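Local coordinates for protein 2-polyprenyl-6-methoxyphenol hydroxylase-like FAD-dependent oxidoreductase (Streptomyces sp. NRRL 11266, PDB 6UI5) that binds flavin-adenine dinucleotide and belongs to a family of FAD-dependent oxidoreductases that join a Rossmann-type cofactor domain to a thioredoxin-like C-terminal domain, at residues K84-G87 / P88-P91; V95-S98 / R99-V103; G153-G156 / R157-V161; A304-L307 / G308-A312; M419-A422 / E423-Q426. All coordinates share one frame; numbering follows the deposited sequence.

Contact 1. Residues K84-G87 / P88-P91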
loop_
_atom_site.group_PDB
_atom_site.type_symbol
_atom_site.label_atom_id
_atom_site.label_comp_id
_atom_site.label_asym_id
_atom_site.label_seq_id
_atom_site.Cartn_x
_atom_site.Cartn_y
_atom_site.Cartn_z
ATOM N N LYS A 84 -12.450 -4.635 -13.345
ATOM C CA LYS A 84 -11.606 -5.817 -13.242
ATOM C C LYS A 84 -12.150 -6.840 -12.248
ATOM O O LYS A 84 -11.597 -7.934 -12.132
ATOM C CB LYS A 84 -10.172 -5.408 -12.855
ATOM C CG LYS A 84 -9.538 -4.349 -13.773
ATOM C CD LYS A 84 -8.420 -4.907 -14.657
ATOM C CE LYS A 84 -8.941 -5.801 -15.794
ATOM N NZ LYS A 84 -7.834 -6.551 -16.487
ATOM N N VAL A 85 -13.218 -6.524 -11.540
ATOM C CA VAL A 85 -13.804 -7.461 -10.586
ATOM C C VAL A 85 -14.605 -8.503 -11.357
ATOM O O VAL A 85 -15.244 -8.197 -12.368
ATOM C CB VAL A 85 -14.665 -6.702 -9.551
ATOM C CG1 VAL A 85 -15.392 -7.657 -8.605
ATOM C CG2 VAL A 85 -13.790 -5.748 -8.755
ATOM N N GLN A 86 -14.563 -9.744 -10.884
ATOM C CA GLN A 86 -15.154 -10.862 -11.610
ATOM C C GLN A 86 -16.652 -10.667 -11.842
ATOM O O GLN A 86 -17.369 -10.137 -10.992
ATOM C CB GLN A 86 -14.894 -12.159 -10.832
ATOM C CG GLN A 86 -15.794 -13.329 -11.174
ATOM C CD GLN A 86 -15.165 -14.278 -12.180
ATOM O OE1 GLN A 86 -14.193 -13.937 -12.868
ATOM N NE2 GLN A 86 -15.716 -15.482 -12.265
ATOM N N GLY A 87 -17.117 -11.101 -13.016
ATOM C CA GLY A 87 -18.526 -11.288 -13.295
ATOM C C GLY A 87 -19.250 -9.979 -13.475
ATOM O O GLY A 87 -18.654 -8.912 -13.346
ATOM N N PRO A 88 -20.539 -10.028 -13.808
ATOM C CA PRO A 88 -21.368 -8.813 -13.726
ATOM C C PRO A 88 -21.756 -8.484 -12.287
ATOM O O PRO A 88 -22.101 -9.368 -11.497
ATOM C CB PRO A 88 -22.611 -9.162 -14.558
ATOM C CG PRO A 88 -22.231 -10.371 -15.361
ATOM C CD PRO A 88 -21.210 -11.110 -14.540
ATOM N N ARG A 89 -21.679 -7.190 -11.947
ATOM C CA ARG A 89 -22.221 -6.678 -10.690
ATOM C C ARG A 89 -22.876 -5.312 -10.854
ATOM O O ARG A 89 -23.147 -4.871 -11.970
ATOM C CB ARG A 89 -21.142 -6.598 -9.606
ATOM C CG ARG A 89 -20.049 -7.679 -9.708
ATOM C CD ARG A 89 -19.997 -8.511 -8.457
ATOM N NE ARG A 89 -19.089 -9.648 -8.599
ATOM C CZ ARG A 89 -19.295 -10.860 -8.087
ATOM N NH1 ARG A 89 -20.397 -11.132 -7.359
ATOM N NH2 ARG A 89 -18.395 -11.828 -8.310
ATOM N N GLU A 90 -23.102 -4.641 -9.733
ATOM C CA GLU A 90 -23.970 -3.476 -9.708
ATOM C C GLU A 90 -23.197 -2.212 -9.371
ATOM O O GLU A 90 -22.234 -2.248 -8.599
ATOM C CB GLU A 90 -25.080 -3.642 -8.666
ATOM C CG GLU A 90 -26.176 -4.570 -9.037
ATOM C CD GLU A 90 -27.147 -4.756 -7.891
ATOM O OE1 GLU A 90 -26.815 -5.529 -6.965
ATOM O OE2 GLU A 90 -28.226 -4.121 -7.913
ATOM N N PRO A 91 -23.615 -1.075 -9.912
ATOM C CA PRO A 91 -23.196 0.209 -9.342
ATOM C C PRO A 91 -23.773 0.386 -7.949
ATOM O O PRO A 91 -24.819 -0.176 -7.614
ATOM C CB PRO A 91 -23.790 1.233 -10.312
ATOM C CG PRO A 91 -25.035 0.523 -10.867
ATOM C CD PRO A 91 -24.605 -0.917 -10.997
#
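Arg-89 folds back on the main-chain carbonyl of Gln-86 in the loop that leads from strand 78-80 to strand 92-93, within the FAD binding domain. The link is a side chain gripping the backbone three residues earlier, across the bend at Gly-87, whose phi is positive. Arg-89 starts from a first torsion that lies off the usual staggered values, with CG on the backbone-N side. A sharp bend at the next bond (chi2 -121°) then turns the guanidinium towards Gln-86. NE is the main donor, at 3.0 Å from Gln-86 O, and it approaches almost in line with the C=O bond (163° at the oxygen). The oxygen sits somewhat out of the guanidinium plane, and the N-H points only moderately well at it, 139°. NH2 adds a weak bond to the same atom, Gln-86 O, at 3.3 Å. The group is therefore held through one flank, while NH1 forms a salt bridge with Glu-52. Gln-86 turns its CG away from its own backbone N, and this methylene lies 4.1 Å from Arg-89 NH2. Val-85 meets the arginine roughly at a right angle, its branch CG1 stopping 4.2 Å from Arg-89 NE.

Contact 2. Residues V95-S98 / R99-V103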
loop_
_atom_site.group_PDB
_atom_site.type_symbol
_atom_site.label_atom_id
_atom_site.label_comp_id
_atom_site.label_asym_id
_atom_site.label_seq_id
_atom_site.Cartn_x
_atom_site.Cartn_y
_atom_site.Cartn_z
ATOM N N VAL A 95 -29.615 4.845 -2.065
ATOM C CA VAL A 95 -30.770 4.470 -1.269
ATOM C C VAL A 95 -30.592 5.087 0.104
ATOM O O VAL A 95 -29.488 5.098 0.654
ATOM C CB VAL A 95 -30.945 2.945 -1.156
ATOM C CG1 VAL A 95 -32.255 2.642 -0.460
ATOM C CG2 VAL A 95 -30.901 2.286 -2.543
ATOM N N LEU A 96 -31.669 5.616 0.649
ATOM C CA LEU A 96 -31.592 6.330 1.902
ATOM C C LEU A 96 -31.775 5.340 3.039
ATOM O O LEU A 96 -32.700 4.520 3.013
ATOM C CB LEU A 96 -32.640 7.440 1.945
ATOM C CG LEU A 96 -32.541 8.354 0.707
ATOM C CD1 LEU A 96 -33.307 7.832 -0.549
ATOM C CD2 LEU A 96 -32.907 9.811 1.014
ATOM N N GLN A 97 -30.859 5.388 4.006
ATOM C CA GLN A 97 -30.897 4.500 5.160
ATOM C C GLN A 97 -32.298 4.339 5.745
ATOM O O GLN A 97 -32.718 3.214 6.025
ATOM C CB GLN A 97 -29.930 4.992 6.233
ATOM C CG GLN A 97 -29.701 3.983 7.346
ATOM C CD GLN A 97 -28.649 4.431 8.332
ATOM O OE1 GLN A 97 -27.819 5.293 8.023
ATOM N NE2 GLN A 97 -28.696 3.868 9.545
ATOM N N SER A 98 -33.048 5.430 5.921
ATOM C CA SER A 98 -34.353 5.259 6.536
ATOM C C SER A 98 -35.287 4.472 5.630
ATOM O O SER A 98 -36.174 3.760 6.127
ATOM C CB SER A 98 -34.968 6.616 6.898
ATOM O OG SER A 98 -35.290 7.359 5.737
ATOM N N ARG A 99 -35.130 4.604 4.305
ATOM C CA ARG A 99 -35.940 3.800 3.385
ATOM C C ARG A 99 -35.599 2.318 3.511
ATOM O O ARG A 99 -36.497 1.461 3.487
ATOM C CB ARG A 99 -35.759 4.276 1.942
ATOM C CG ARG A 99 -36.506 5.574 1.611
ATOM C CD ARG A 99 -36.255 6.068 0.180
ATOM N NE ARG A 99 -37.207 5.523 -0.791
ATOM C CZ ARG A 99 -36.890 4.713 -1.803
ATOM N NH1 ARG A 99 -35.630 4.336 -2.007
ATOM N NH2 ARG A 99 -37.838 4.285 -2.625
ATOM N N LEU A 100 -34.311 2.002 3.678
ATOM C CA LEU A 100 -33.905 0.621 3.915
ATOM C C LEU A 100 -34.462 0.089 5.225
ATOM O O LEU A 100 -34.983 -1.036 5.281
ATOM C CB LEU A 100 -32.394 0.522 3.924
ATOM C CG LEU A 100 -31.896 -0.778 4.537
ATOM C CD1 LEU A 100 -32.120 -1.897 3.548
ATOM C CD2 LEU A 100 -30.437 -0.631 4.871
ATOM N N GLU A 101 -34.332 0.871 6.304
ATOM C CA GLU A 101 -34.790 0.402 7.602
ATOM C C GLU A 101 -36.290 0.192 7.591
ATOM O O GLU A 101 -36.794 -0.743 8.224
ATOM C CB GLU A 101 -34.382 1.384 8.712
ATOM C CG GLU A 101 -32.895 1.725 8.687
ATOM C CD GLU A 101 -32.354 2.321 10.004
ATOM O OE1 GLU A 101 -31.115 2.285 10.168
ATOM O OE2 GLU A 101 -33.143 2.825 10.855
ATOM N N LYS A 102 -37.009 1.030 6.850
ATOM C CA LYS A 102 -38.452 0.866 6.762
ATOM C C LYS A 102 -38.805 -0.481 6.137
ATOM O O LYS A 102 -39.646 -1.216 6.669
ATOM C CB LYS A 102 -39.051 2.035 5.987
ATOM C CG LYS A 102 -40.532 1.930 5.710
ATOM C CD LYS A 102 -41.339 2.269 6.913
ATOM C CE LYS A 102 -42.818 2.121 6.616
ATOM N NZ LYS A 102 -43.205 0.723 6.328
ATOM N N VAL A 103 -38.136 -0.864 5.037
ATOM C CA VAL A 103 -38.543 -2.143 4.451
ATOM C C VAL A 103 -38.149 -3.299 5.365
ATOM O O VAL A 103 -38.835 -4.332 5.393
ATOM C CB VAL A 103 -38.011 -2.356 3.014
ATOM C CG1 VAL A 103 -38.380 -1.187 2.107
ATOM C CG2 VAL A 103 -36.541 -2.604 3.002
#
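The amide N-H edge of Gln-97 approaches Glu-101 OE1 from above the carboxylate plane, the two planes being 63° apart. NE2 of Gln-97 donates this hydrogen bond, which lies within its own amide plane, to Glu-101 OE1, 3.0 Å away. The bond is nearly straight at 162°. Both residues stand on the first turns of helix 97-110, and the pairing follows from their torsions: Gln-97 runs out fully extended, while Glu-101 swings CG to the backbone-N side (chi1 -52°) and crosses it at a slant. The other flat group, the Arg-99 guanidinium, has oblique apolar company here, with Val-95 CG1 at 4.1 Å from Arg-99 NH1. Lower down its chain, Leu-96 CD1 lies against it, 3.5 Å from Arg-99 CD. Leu-96 occupies the N-cap position, and its carbonyl opens the helix: Leu-96 O takes Leu-100 N at 3.1 Å. Gln-97 O continues the series, accepting from Glu-101 N at 2.9 Å. Glu-101 OE1 also forms a salt bridge with Arg-38, and an oxygen shared by an amide and a cation probably favours a charged carboxylate. Gln-97 belongs to the FAD pocket, and its OE1 accepts from Ala-43 N; bonded at both ends, the amide has its rotation set beside the cofactor.

Contact 3. Residues G153-G156 / R157-V161. With FAD (flavin-adenine dinucleotide), chain C.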
loop_
_atom_site.group_PDB
_atom_site.type_symbol
_atom_site.label_atom_id
_atom_site.label_comp_id
_atom_site.label_asym_id
_atom_site.label_seq_id
_atom_site.Cartn_x
_atom_site.Cartn_y
_atom_site.Cartn_z
ATOM N N GLY A 153 -26.069 -8.878 20.620
ATOM C CA GLY A 153 -26.013 -7.448 20.735
ATOM C C GLY A 153 -25.751 -6.795 19.401
ATOM O O GLY A 153 -24.620 -6.824 18.908
ATOM N N CYS A 154 -26.786 -6.212 18.800
ATOM C CA CYS A 154 -26.624 -5.298 17.676
ATOM C C CYS A 154 -26.900 -3.856 18.119
ATOM O O CYS A 154 -27.540 -3.070 17.413
ATOM C CB CYS A 154 -27.526 -5.724 16.520
ATOM S SG CYS A 154 -27.500 -7.532 16.181
ATOM N N ASP A 155 -26.446 -3.498 19.321
ATOM C CA ASP A 155 -26.845 -2.238 19.941
ATOM C C ASP A 155 -25.853 -1.107 19.705
ATOM O O ASP A 155 -25.815 -0.163 20.499
ATOM C CB ASP A 155 -27.062 -2.430 21.442
ATOM C CG ASP A 155 -26.008 -3.323 22.071
ATOM O OD1 ASP A 155 -25.399 -4.152 21.328
ATOM O OD2 ASP A 155 -25.809 -3.194 23.308
ATOM N N GLY A 156 -25.040 -1.185 18.649
ATOM C CA GLY A 156 -24.280 -0.032 18.200
ATOM C C GLY A 156 -22.924 0.086 18.850
ATOM O O GLY A 156 -22.494 -0.742 19.653
ATOM N N ARG A 157 -22.236 1.171 18.495
ATOM C CA ARG A 157 -20.877 1.367 18.973
ATOM C C ARG A 157 -20.775 1.284 20.498
ATOM O O ARG A 157 -19.817 0.721 21.030
ATOM C CB ARG A 157 -20.340 2.712 18.480
ATOM C CG ARG A 157 -18.911 2.952 18.883
ATOM C CD ARG A 157 -18.699 4.386 19.302
ATOM N NE ARG A 157 -18.624 5.271 18.156
ATOM C CZ ARG A 157 -18.222 6.531 18.216
ATOM N NH1 ARG A 157 -17.846 7.054 19.374
ATOM N NH2 ARG A 157 -18.189 7.260 17.112
ATOM N N GLU A 158 -21.725 1.840 21.231
ATOM C CA GLU A 158 -21.609 1.789 22.690
ATOM C C GLU A 158 -22.428 0.631 23.255
ATOM O O GLU A 158 -23.281 0.784 24.121
ATOM C CB GLU A 158 -22.010 3.120 23.302
ATOM C CG GLU A 158 -20.809 4.041 23.557
ATOM C CD GLU A 158 -20.395 4.822 22.328
ATOM O OE1 GLU A 158 -21.200 4.919 21.369
ATOM O OE2 GLU A 158 -19.257 5.335 22.328
ATOM N N SER A 159 -22.113 -0.557 22.753
ATOM C CA SER A 159 -22.912 -1.744 23.020
ATOM C C SER A 159 -22.813 -2.141 24.487
ATOM O O SER A 159 -21.732 -2.489 24.970
ATOM C CB SER A 159 -22.443 -2.888 22.124
ATOM O OG SER A 159 -23.052 -4.116 22.488
ATOM N N ILE A 160 -23.939 -2.084 25.202
ATOM C CA ILE A 160 -23.981 -2.659 26.541
ATOM C C ILE A 160 -23.665 -4.151 26.480
ATOM O O ILE A 160 -22.955 -4.687 27.341
ATOM C CB ILE A 160 -25.348 -2.397 27.207
ATOM C CG1 ILE A 160 -25.501 -0.922 27.628
ATOM C CG2 ILE A 160 -25.540 -3.317 28.410
ATOM C CD1 ILE A 160 -26.126 -0.004 26.567
ATOM N N VAL A 161 -24.184 -4.850 25.464
ATOM C CA VAL A 161 -23.972 -6.297 25.389
ATOM C C VAL A 161 -22.488 -6.612 25.316
ATOM O O VAL A 161 -21.977 -7.484 26.030
ATOM C CB VAL A 161 -24.724 -6.919 24.199
ATOM C CG1 VAL A 161 -24.438 -8.419 24.160
ATOM C CG2 VAL A 161 -26.236 -6.692 24.297
HETATM P PA FAD C . -26.813 1.350 14.962
HETATM O O1A FAD C . -27.185 1.957 13.627
HETATM O O2A FAD C . -25.999 2.368 15.743
HETATM O O5B FAD C . -28.151 0.755 15.740
HETATM C C5B FAD C . -28.048 0.313 17.084
HETATM C C4B FAD C . -29.470 0.379 17.732
HETATM O O4B FAD C . -29.516 -0.149 18.931
HETATM C C3B FAD C . -29.888 1.856 17.929
HETATM O O3B FAD C . -31.206 1.975 17.611
HETATM C C2B FAD C . -29.667 2.108 19.433
HETATM O O2B FAD C . -30.462 3.304 19.815
HETATM C C1B FAD C . -30.132 1.000 19.942
HETATM N N9A FAD C . -29.641 0.639 21.257
HETATM C C8A FAD C . -28.405 0.868 21.756
HETATM N N7A FAD C . -28.342 0.307 22.982
HETATM C C5A FAD C . -29.535 -0.287 23.228
HETATM C C6A FAD C . -30.022 -1.005 24.314
HETATM N N6A FAD C . -29.573 -1.447 25.625
HETATM N N1A FAD C . -31.269 -1.487 24.304
HETATM C C2A FAD C . -32.064 -1.290 23.230
HETATM N N3A FAD C . -31.580 -0.599 22.158
HETATM C C4A FAD C . -30.326 -0.097 22.157
HETATM N N1 FAD C . -23.284 4.043 6.747
HETATM C C2 FAD C . -23.146 3.901 5.269
HETATM O O2 FAD C . -23.337 2.863 4.724
HETATM N N3 FAD C . -22.765 5.098 4.466
HETATM C C4 FAD C . -22.539 6.376 5.145
HETATM O O4 FAD C . -22.236 7.346 4.535
HETATM C C4X FAD C . -22.685 6.481 6.642
HETATM N N5 FAD C . -22.441 7.769 7.251
HETATM C C5X FAD C . -22.563 7.900 8.724
HETATM C C6 FAD C . -22.320 9.148 9.303
HETATM C C7 FAD C . -22.434 9.305 10.679
HETATM C C7M FAD C . -22.112 10.754 11.016
HETATM C C8 FAD C . -22.794 8.229 11.506
HETATM C C8M FAD C . -22.899 8.498 13.012
HETATM C C9 FAD C . -23.038 6.970 10.927
HETATM C C9A FAD C . -22.921 6.789 9.528
HETATM N N10 FAD C . -23.168 5.441 8.890
HETATM C C10 FAD C . -23.053 5.322 7.439
HETATM C "C1'" FAD C . -23.577 4.311 9.748
HETATM C "C2'" FAD C . -22.746 3.016 9.749
HETATM O "O2'" FAD C . -23.047 2.208 8.673
HETATM C "C3'" FAD C . -23.114 2.158 10.958
HETATM O "O3'" FAD C . -22.149 1.157 11.049
HETATM C "C4'" FAD C . -24.476 1.437 10.878
HETATM O "O4'" FAD C . -25.574 2.293 10.739
HETATM C "C5'" FAD C . -24.594 0.743 12.240
HETATM O "O5'" FAD C . -25.555 -0.276 12.206
HETATM P P FAD C . -25.950 -1.096 13.585
HETATM O O1P FAD C . -27.357 -1.628 13.448
HETATM O O2P FAD C . -24.955 -2.172 13.977
HETATM O O3P FAD C . -25.832 0.030 14.789
#
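Asp-155 and Ser-159 form the tight half of this turn, and the Arg-157/Glu-158 corner forms the loose half. In the buried part the Asp-155 carboxylate works with both oxygens. Ser-159 OG donates to Asp-155 OD1 at 2.6 Å, on the syn side but tilted from the carboxylate plane, and the backbone N of Val-161 donates to Asp-155 OD2 through its syn lone pair, 3.2 Å away and almost straight (174°). The aspartate reaches both with CG set between its own backbone N and carbonyl carbon, chi1 41°. Ser-159 stands at the N-cap of helix 160-164, its OG also receiving Arg-162 N, so the serine and the aspartate together tie the loop to the first turn of the helix. Beside them Val-161 CG2 packs 3.6 Å from Gly-153 CA. The cofactor closes the other flank: Asp-155 O lies 3.1 Å from C8A of FAD, and Ile-160 CD1 is 3.9 Å from FAD N6A. Towards the surface the grip fades. The side chain of exposed Glu-158 sets out away from residues 153-156, and its OE2 makes a long ion pair with Arg-157 NH1 at 3.7 Å; Arg-157 finds a firmer partner in the carbonyl of Ser-265. An Asp-Gly pair after a strand, followed by Ser-159 and Arg-162 at a helix start, matches the DG fingerprint of this flavoprotein family.

Contact 4. Residues A304-L307 / G308-A312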
loop_
_atom_site.group_PDB
_atom_site.type_symbol
_atom_site.label_atom_id
_atom_site.label_comp_id
_atom_site.label_asym_id
_atom_site.label_seq_id
_atom_site.Cartn_x
_atom_site.Cartn_y
_atom_site.Cartn_z
ATOM N N ALA A 304 -25.240 -10.018 9.842
ATOM C CA ALA A 304 -26.491 -10.684 10.178
ATOM C C ALA A 304 -26.776 -11.825 9.220
ATOM O O ALA A 304 -27.307 -12.873 9.623
ATOM C CB ALA A 304 -27.654 -9.677 10.162
ATOM N N VAL A 305 -26.480 -11.625 7.938
ATOM C CA VAL A 305 -26.730 -12.689 6.975
ATOM C C VAL A 305 -25.866 -13.897 7.308
ATOM O O VAL A 305 -26.346 -15.035 7.306
ATOM C CB VAL A 305 -26.515 -12.157 5.549
ATOM C CG1 VAL A 305 -26.588 -13.270 4.522
ATOM C CG2 VAL A 305 -27.586 -11.081 5.250
ATOM N N ASN A 306 -24.615 -13.657 7.717
ATOM C CA ASN A 306 -23.761 -14.753 8.164
ATOM C C ASN A 306 -24.332 -15.444 9.398
ATOM O O ASN A 306 -24.404 -16.672 9.447
ATOM C CB ASN A 306 -22.359 -14.241 8.453
ATOM C CG ASN A 306 -21.385 -15.380 8.723
ATOM O OD1 ASN A 306 -21.471 -16.044 9.754
ATOM N ND2 ASN A 306 -20.474 -15.631 7.780
ATOM N N LEU A 307 -24.753 -14.672 10.412
ATOM C CA LEU A 307 -25.097 -15.298 11.690
ATOM C C LEU A 307 -26.521 -15.840 11.722
ATOM O O LEU A 307 -26.770 -16.882 12.344
ATOM C CB LEU A 307 -24.894 -14.316 12.836
ATOM C CG LEU A 307 -25.370 -14.833 14.181
ATOM C CD1 LEU A 307 -24.542 -16.030 14.544
ATOM C CD2 LEU A 307 -25.268 -13.746 15.252
ATOM N N GLY A 308 -27.470 -15.165 11.080
ATOM C CA GLY A 308 -28.779 -15.767 10.937
ATOM C C GLY A 308 -28.728 -16.844 9.868
ATOM O O GLY A 308 -28.417 -16.562 8.694
ATOM N N TRP A 309 -29.009 -18.077 10.310
ATOM C CA TRP A 309 -28.997 -19.357 9.586
ATOM C C TRP A 309 -28.104 -20.282 10.404
ATOM O O TRP A 309 -28.537 -21.375 10.794
ATOM C CB TRP A 309 -28.600 -19.272 8.092
ATOM C CG TRP A 309 -27.094 -19.387 7.667
ATOM C CD1 TRP A 309 -26.281 -18.370 7.261
ATOM C CD2 TRP A 309 -26.301 -20.586 7.569
ATOM N NE1 TRP A 309 -25.017 -18.844 6.955
ATOM C CE2 TRP A 309 -25.007 -20.203 7.130
ATOM C CE3 TRP A 309 -26.558 -21.942 7.811
ATOM C CZ2 TRP A 309 -23.969 -21.132 6.934
ATOM C CZ3 TRP A 309 -25.522 -22.872 7.606
ATOM C CH2 TRP A 309 -24.248 -22.454 7.170
ATOM N N LYS A 310 -26.919 -19.817 10.801
ATOM C CA LYS A 310 -26.141 -20.612 11.746
ATOM C C LYS A 310 -26.877 -20.773 13.072
ATOM O O LYS A 310 -27.058 -21.901 13.550
ATOM C CB LYS A 310 -24.769 -20.002 11.942
ATOM C CG LYS A 310 -24.142 -19.706 10.611
ATOM C CD LYS A 310 -22.663 -19.603 10.704
ATOM C CE LYS A 310 -22.164 -19.049 9.416
ATOM N NZ LYS A 310 -20.749 -18.639 9.529
ATOM N N ILE A 311 -27.338 -19.663 13.673
ATOM C CA ILE A 311 -28.170 -19.786 14.866
ATOM C C ILE A 311 -29.405 -20.621 14.561
ATOM O O ILE A 311 -29.785 -21.510 15.340
ATOM C CB ILE A 311 -28.577 -18.405 15.425
ATOM C CG1 ILE A 311 -27.522 -17.834 16.349
ATOM C CG2 ILE A 311 -29.843 -18.561 16.250
ATOM C CD1 ILE A 311 -27.887 -16.489 16.865
ATOM N N ALA A 312 -30.063 -20.349 13.426
ATOM C CA ALA A 312 -31.276 -21.113 13.121
ATOM C C ALA A 312 -30.971 -22.602 13.021
ATOM O O ALA A 312 -31.718 -23.437 13.551
ATOM C CB ALA A 312 -31.927 -20.616 11.832
#
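Ala-304 O accepts Gly-308 N at 2.7 Å, after which helix 295-316 is kinked: psi of Gly-308 is 118° and phi of Trp-309 126°. Ile-311 N does keep its bond, to Leu-307 O at 3.1 Å and 174°, but Trp-309 N and Ala-312 N have none to the preceding turn. At 2.40 Å the unusual Trp-309 backbone deserves some caution. The indole leaves with CG lodged between its backbone N and carbonyl carbon, and this swings the ring edge back to the preceding turn, with Trp-309 CD1 3.3 Å from Val-305 O, near the ring plane. On one face of the indole lies Lys-310 CG, 3.6 Å above the plane and over its centre. The extended lysine runs on to Asn-306, where Lys-310 NZ donates to Asn-306 OD1 at 2.7 Å, arriving tilted from the carbonyl plane. Glu-330 binds both Lys-310 NZ and Asn-306 ND2, fixing the turn of the amide. On a different flank of the helix, Leu-307 CD1 packs 3.9 Å from Ile-311 CG1. These two also rest on Val-152 of strand 150-153, while Ala-304 and Val-305 lean on helix 12-22 and Asn-306 and Leu-307 touch Tyr-327 of helix 325-346.

Contact 5. Residues M419-A422 / E423-Q426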
loop_
_atom_site.group_PDB
_atom_site.type_symbol
_atom_site.label_atom_id
_atom_site.label_comp_id
_atom_site.label_asym_id
_atom_site.label_seq_id
_atom_site.Cartn_x
_atom_site.Cartn_y
_atom_site.Cartn_z
ATOM N N MET A 419 -34.883 -15.686 -13.329
ATOM C CA MET A 419 -34.651 -14.965 -12.085
ATOM C C MET A 419 -33.151 -14.736 -11.957
ATOM O O MET A 419 -32.358 -15.416 -12.606
ATOM C CB MET A 419 -35.168 -15.742 -10.873
ATOM C CG MET A 419 -34.198 -16.817 -10.416
ATOM S SD MET A 419 -34.984 -18.218 -9.608
ATOM C CE MET A 419 -35.303 -17.586 -7.972
ATOM N N GLY A 420 -32.767 -13.756 -11.132
ATOM C CA GLY A 420 -31.371 -13.601 -10.791
ATOM C C GLY A 420 -30.963 -14.647 -9.778
ATOM O O GLY A 420 -31.798 -15.218 -9.079
ATOM N N VAL A 421 -29.661 -14.930 -9.695
ATOM C CA VAL A 421 -29.257 -16.071 -8.881
ATOM C C VAL A 421 -29.434 -15.783 -7.390
ATOM O O VAL A 421 -29.766 -16.694 -6.618
ATOM C CB VAL A 421 -27.820 -16.511 -9.222
ATOM C CG1 VAL A 421 -26.813 -15.421 -8.877
ATOM C CG2 VAL A 421 -27.486 -17.823 -8.489
ATOM N N ALA A 422 -29.262 -14.529 -6.954
ATOM C CA ALA A 422 -29.526 -14.232 -5.545
ATOM C C ALA A 422 -30.962 -14.571 -5.159
ATOM O O ALA A 422 -31.218 -14.952 -4.012
ATOM C CB ALA A 422 -29.221 -12.760 -5.218
ATOM N N GLU A 423 -31.903 -14.485 -6.099
ATOM C CA GLU A 423 -33.293 -14.820 -5.783
ATOM C C GLU A 423 -33.517 -16.293 -5.384
ATOM O O GLU A 423 -34.512 -16.578 -4.699
ATOM C CB GLU A 423 -34.190 -14.469 -6.972
ATOM C CG GLU A 423 -34.104 -13.003 -7.384
ATOM C CD GLU A 423 -34.951 -12.679 -8.619
ATOM O OE1 GLU A 423 -34.418 -12.036 -9.551
ATOM O OE2 GLU A 423 -36.145 -13.066 -8.663
ATOM N N THR A 424 -32.648 -17.236 -5.796
ATOM C CA THR A 424 -32.897 -18.640 -5.459
ATOM C C THR A 424 -32.746 -18.900 -3.970
ATOM O O THR A 424 -33.342 -19.848 -3.448
ATOM C CB THR A 424 -31.951 -19.590 -6.218
ATOM O OG1 THR A 424 -30.604 -19.403 -5.766
ATOM C CG2 THR A 424 -32.021 -19.372 -7.710
ATOM N N LEU A 425 -31.942 -18.100 -3.273
ATOM C CA LEU A 425 -31.803 -18.221 -1.819
ATOM C C LEU A 425 -32.970 -17.602 -1.008
ATOM O O LEU A 425 -32.876 -17.568 0.224
ATOM C CB LEU A 425 -30.480 -17.594 -1.362
ATOM C CG LEU A 425 -29.200 -18.211 -1.954
ATOM C CD1 LEU A 425 -28.412 -17.223 -2.852
ATOM C CD2 LEU A 425 -28.310 -18.717 -0.856
ATOM N N GLN A 426 -34.076 -17.168 -1.621
ATOM C CA GLN A 426 -35.097 -16.475 -0.825
ATOM C C GLN A 426 -35.836 -17.394 0.127
ATOM O O GLN A 426 -36.454 -16.898 1.074
ATOM C CB GLN A 426 -36.124 -15.773 -1.714
ATOM C CG GLN A 426 -35.513 -14.609 -2.457
ATOM C CD GLN A 426 -36.504 -13.871 -3.316
ATOM O OE1 GLN A 426 -37.712 -13.990 -3.134
ATOM N NE2 GLN A 426 -35.993 -13.070 -4.242
#
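Glu-423 and Met-419 carry most of this contact, where the chain leaves the beta hairpin of strands 411-414 and 417-420 in the thioredoxin-like C-terminal region and curls into a run of overlapping turns. Glu-423, extended beyond CG, reaches back to the strand end, and its OE1 takes Gly-420 N at 2.9 Å and 162°, well above the carboxylate plane. In return Glu-423 N makes a weak bond to Gly-420 O at 3.1 Å, clasping both polar atoms of the glycine. Met-419 slides past Glu-423 in the opposite direction. Its CG sits between the backbone N and the carbonyl carbon (chi1 81°), and the bend at the sulfur brings the methyl CE to 3.5 Å from Glu-423 CB. The sulfur lies 3.7 Å from Thr-424 CG2. The carbonyl of Ala-422 accepts weakly from Leu-425 N, one of four successive bonds spanning three residues, while its methyl touches Gln-56. Val-421 and Leu-425 face strand 430-434, and Leu-425 also reaches Gln-56 and Arg-57 of the FAD binding domain. Two donors of Thr-424 converge on one oxygen: OG1 meets Val-421 O within the carbonyl plane at 3.0 Å, while Thr-424 N approaches Val-421 O from above it.

Contacts 2 and 3 both line the FAD pocket, through Gln-97 in the first and Cys-154, Asp-155, Gly-156 and Ile-160 in the second. Their centres are 21 Å apart, and Arg-38, which pairs with Glu-101 of contact 2, also bonds the cofactor. Contact 4 comes within about 6 Å of contact 3 (nearest atoms), its Ala-304 side chain about 9 Å from FAD; helix 12-22 touches residues of contacts 3 and 4. Contacts 1 and 5 sit farther out, their centres 17 Å apart. Arg-406, Pro-408 and Lys-409 of the C-terminal region meet contact 1, and contact 5, itself in that region, touches Gln-56 and Arg-57 of the FAD binding domain, so both contacts join the two parts.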